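Local structure of transcriptional regulator, LacI family (Arthrobacter sp., 4RKQ) at residues Q129-A139 against S165-E173. The protein probably regulates transcription as a LacI-family factor, its periplasmic-binding-protein-like domain likely sensing a sugar or related small molecule. Sequence-based numbering, arbitrary orientation.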
loop_
_atom_site.group_PDB
_atom_site.type_symbol
_atom_site.label_atom_id
_atom_site.label_comp_id
_atom_site.label_asym_id
_atom_site.label_seq_id
_atom_site.Cartn_x
_atom_site.Cartn_y
_atom_site.Cartn_z
ATOM N N GLN A 129 16.521 15.844 24.625
ATOM C CA GLN A 129 17.649 15.467 25.458
ATOM C C GLN A 129 17.828 13.978 25.501
ATOM O O GLN A 129 18.894 13.523 25.859
ATOM C CB GLN A 129 17.449 15.966 26.915
ATOM C CG GLN A 129 17.113 17.436 27.035
ATOM C CD GLN A 129 18.274 18.344 26.650
ATOM O OE1 GLN A 129 19.395 18.179 27.134
ATOM N NE2 GLN A 129 18.013 19.286 25.768
ATOM N N HIS A 130 16.797 13.196 25.168
ATOM C CA HIS A 130 16.894 11.750 25.358
ATOM C C HIS A 130 16.388 11.046 24.103
ATOM O O HIS A 130 15.216 10.727 23.975
ATOM C CB HIS A 130 16.126 11.286 26.569
ATOM C CG HIS A 130 16.629 11.861 27.855
ATOM N ND1 HIS A 130 17.702 11.330 28.532
ATOM C CD2 HIS A 130 16.212 12.926 28.582
ATOM C CE1 HIS A 130 17.913 12.027 29.634
ATOM N NE2 HIS A 130 17.027 13.007 29.683
ATOM N N ILE A 131 17.289 10.838 23.166
ATOM C CA ILE A 131 16.905 10.396 21.808
ATOM C C ILE A 131 16.950 8.883 21.673
ATOM O O ILE A 131 17.786 8.234 22.298
ATOM C CB ILE A 131 17.822 11.063 20.775
ATOM C CG1 ILE A 131 17.535 12.556 20.803
ATOM C CG2 ILE A 131 17.565 10.514 19.371
ATOM C CD1 ILE A 131 18.425 13.416 19.941
ATOM N N ALA A 132 16.069 8.295 20.859
ATOM C CA ALA A 132 16.149 6.850 20.599
ATOM C C ALA A 132 16.031 6.624 19.110
ATOM O O ALA A 132 15.372 7.401 18.434
ATOM C CB ALA A 132 15.081 6.100 21.344
ATOM N N TYR A 133 16.756 5.631 18.597
ATOM C CA TYR A 133 16.673 5.258 17.169
ATOM C C TYR A 133 16.113 3.864 17.174
ATOM O O TYR A 133 16.602 3.017 17.882
ATOM C CB TYR A 133 18.037 5.250 16.462
ATOM C CG TYR A 133 17.917 4.733 15.040
ATOM C CD1 TYR A 133 17.226 5.444 14.077
ATOM C CD2 TYR A 133 18.456 3.502 14.688
ATOM C CE1 TYR A 133 17.085 4.947 12.778
ATOM C CE2 TYR A 133 18.339 3.010 13.402
ATOM C CZ TYR A 133 17.662 3.724 12.454
ATOM O OH TYR A 133 17.557 3.183 11.188
ATOM N N LEU A 134 15.072 3.649 16.395
ATOM C CA LEU A 134 14.458 2.356 16.303
ATOM C C LEU A 134 14.872 1.752 14.962
ATOM O O LEU A 134 14.511 2.238 13.915
ATOM C CB LEU A 134 12.941 2.503 16.416
ATOM C CG LEU A 134 12.164 1.257 15.986
ATOM C CD1 LEU A 134 12.513 0.056 16.846
ATOM C CD2 LEU A 134 10.697 1.593 16.029
ATOM N N GLU A 135 15.571 0.636 15.034
ATOM C CA GLU A 135 16.227 0.013 13.898
ATOM C C GLU A 135 15.357 -1.152 13.438
ATOM O O GLU A 135 14.755 -1.814 14.248
ATOM C CB GLU A 135 17.581 -0.527 14.414
ATOM C CG GLU A 135 18.399 -1.390 13.484
ATOM C CD GLU A 135 18.973 -0.584 12.354
ATOM O OE1 GLU A 135 18.166 -0.049 11.576
ATOM O OE2 GLU A 135 20.216 -0.485 12.243
ATOM N N ALA A 136 15.367 -1.462 12.151
ATOM C CA ALA A 136 14.693 -2.676 11.666
ATOM C C ALA A 136 15.715 -3.834 11.760
ATOM O O ALA A 136 16.829 -3.731 11.217
ATOM C CB ALA A 136 14.271 -2.469 10.239
ATOM N N GLY A 137 15.361 -4.906 12.443
ATOM C CA GLY A 137 16.257 -6.066 12.527
ATOM C C GLY A 137 15.969 -6.921 13.740
ATOM O O GLY A 137 14.866 -6.906 14.289
ATOM N N SER A 138 16.999 -7.634 14.178
ATOM C CA SER A 138 16.931 -8.587 15.294
ATOM C C SER A 138 18.204 -8.399 16.127
ATOM O O SER A 138 19.238 -8.046 15.578
ATOM C CB SER A 138 16.876 -10.022 14.755
ATOM O OG SER A 138 16.891 -10.956 15.812
ATOM N N ALA A 139 18.143 -8.619 17.439
ATOM C CA ALA A 139 19.358 -8.612 18.278
ATOM C C ALA A 139 19.581 -9.957 18.996
ATOM O O ALA A 139 20.219 -10.000 20.061
ATOM C CB ALA A 139 19.289 -7.474 19.287
ATOM N N SER A 165 23.418 11.553 24.201
ATOM C CA SER A 165 23.085 10.418 25.029
ATOM C C SER A 165 21.852 9.859 24.355
ATOM O O SER A 165 20.793 10.518 24.307
ATOM C CB SER A 165 22.781 10.867 26.456
ATOM O OG SER A 165 22.487 9.760 27.276
ATOM N N TRP A 166 22.001 8.675 23.774
ATOM C CA TRP A 166 20.927 8.118 22.926
ATOM C C TRP A 166 20.827 6.631 23.146
ATOM O O TRP A 166 21.756 6.044 23.644
ATOM C CB TRP A 166 21.185 8.448 21.444
ATOM C CG TRP A 166 22.359 7.728 20.849
ATOM C CD1 TRP A 166 23.675 8.048 20.978
ATOM C CD2 TRP A 166 22.302 6.573 20.018
ATOM N NE1 TRP A 166 24.451 7.153 20.291
ATOM C CE2 TRP A 166 23.626 6.235 19.687
ATOM C CE3 TRP A 166 21.253 5.785 19.524
ATOM C CZ2 TRP A 166 23.938 5.149 18.880
ATOM C CZ3 TRP A 166 21.572 4.695 18.716
ATOM C CH2 TRP A 166 22.905 4.386 18.409
ATOM N N SER A 167 19.697 6.015 22.779
ATOM C CA SER A 167 19.539 4.583 22.913
ATOM C C SER A 167 19.136 3.957 21.590
ATOM O O SER A 167 18.485 4.592 20.797
ATOM C CB SER A 167 18.452 4.244 23.902
ATOM O OG SER A 167 18.675 4.888 25.119
ATOM N N LEU A 168 19.493 2.695 21.409
ATOM C CA LEU A 168 19.083 1.897 20.264
ATOM C C LEU A 168 18.008 0.877 20.633
ATOM O O LEU A 168 18.155 0.115 21.584
ATOM C CB LEU A 168 20.281 1.155 19.702
ATOM C CG LEU A 168 20.025 0.293 18.459
ATOM C CD1 LEU A 168 19.706 1.165 17.254
ATOM C CD2 LEU A 168 21.270 -0.567 18.185
ATOM N N ILE A 169 16.943 0.858 19.830
ATOM C CA ILE A 169 15.877 -0.151 19.901
ATOM C C ILE A 169 15.894 -0.859 18.555
ATOM O O ILE A 169 16.161 -0.224 17.525
ATOM C CB ILE A 169 14.488 0.493 20.062
ATOM C CG1 ILE A 169 14.508 1.580 21.127
ATOM C CG2 ILE A 169 13.422 -0.563 20.391
ATOM C CD1 ILE A 169 13.297 2.467 21.043
ATOM N N VAL A 170 15.681 -2.163 18.596
ATOM C CA VAL A 170 15.633 -3.004 17.400
ATOM C C VAL A 170 14.321 -3.762 17.432
ATOM O O VAL A 170 13.882 -4.198 18.470
ATOM C CB VAL A 170 16.812 -3.983 17.353
ATOM C CG1 VAL A 170 16.743 -4.870 16.120
ATOM C CG2 VAL A 170 18.123 -3.214 17.338
ATOM N N ALA A 171 13.652 -3.830 16.287
ATOM C CA ALA A 171 12.426 -4.591 16.147
ATOM C C ALA A 171 12.293 -5.027 14.679
ATOM O O ALA A 171 12.911 -4.436 13.767
ATOM C CB ALA A 171 11.227 -3.734 16.567
ATOM N N GLU A 172 11.454 -6.029 14.459
ATOM C CA GLU A 172 11.093 -6.478 13.114
ATOM C C GLU A 172 10.371 -5.352 12.415
ATOM O O GLU A 172 9.696 -4.558 13.063
ATOM C CB GLU A 172 10.165 -7.712 13.211
ATOM C CG GLU A 172 10.138 -8.629 12.003
ATOM C CD GLU A 172 8.890 -9.497 11.979
ATOM O OE1 GLU A 172 8.345 -9.790 13.064
ATOM O OE2 GLU A 172 8.437 -9.882 10.878
ATOM N N GLU A 173 10.476 -5.289 11.091
ATOM C CA GLU A 173 10.039 -4.108 10.351
ATOM C C GLU A 173 8.508 -4.200 10.089
ATOM O O GLU A 173 8.097 -4.391 8.967
ATOM C CB GLU A 173 10.823 -4.053 9.019
ATOM C CG GLU A 173 10.645 -2.798 8.155
ATOM C CD GLU A 173 11.390 -2.854 6.825
ATOM O OE1 GLU A 173 12.332 -3.648 6.666
ATOM O OE2 GLU A 173 11.071 -2.082 5.925
HETATM O O HOH W 1 19.416 9.472 26.978
HETATM O O HOH W 2 17.794 7.650 25.042
#
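Leu-134 lays CD1 against Ile-169, 3.7 Å from its CG2, and the same methyl reaches Ala-171 CB at 4.0 Å. Its first torsion, 166°, sets CG anti to the backbone N and beside the carbonyl carbon, while chi2 near 60° swings CD1 across to the neighbouring strand. Leucine and isoleucine fill this face and alanines 132, 136 and 171 stay small where helices lie close: Phe-185 and Ala-181 of helix 175-188 and Met-202 of helix 200-212 pack here. On the other face Tyr-133 and Leu-168 run side by side in the same direction; the flat phenol takes a methyl alongside, Leu-168 CD1 lying in its plane, 3.7 Å from CD2 at its edge. Trp-166 brings its indole obliquely to Tyr-133 CB; the broad ring packs on helix 150-161, whose Asp-160 accepts its NE1-H. That helix completes a beta-alpha-beta unit in which strand 166-171 forms the edge of the sheet within this chain.

Strands 131-136 and 166-171 are parallel, joined by six backbone bonds. The straightest is Ile-169 N to Tyr-133 O, with 175° at the hydrogen. Gly-137 N to Ala-171 O is 2.8 Å, the donor above the carbonyl plane as the chain turns out of the strand. Gly-137 adopts backbone angles hostile to a beta carbon, and beta-branched Val-170 rests CG1 on it, 3.2 Å from Gly-137 C.

Glu-135 spends its aliphatic CB against Leu-168 CD1, then bends at chi2; OE1 is hydrogen-bonded to Thr-149 OG1 and weakly to Tyr-133 OH and Ala-136 N, and OE2 weakly to Cys-148 N. Water joins Ile-131 O to Ser-167 OG. Apolar contacts thus flank the six backbone bonds on both faces, while the buried carboxylate is probably stabilised by its several polar partners.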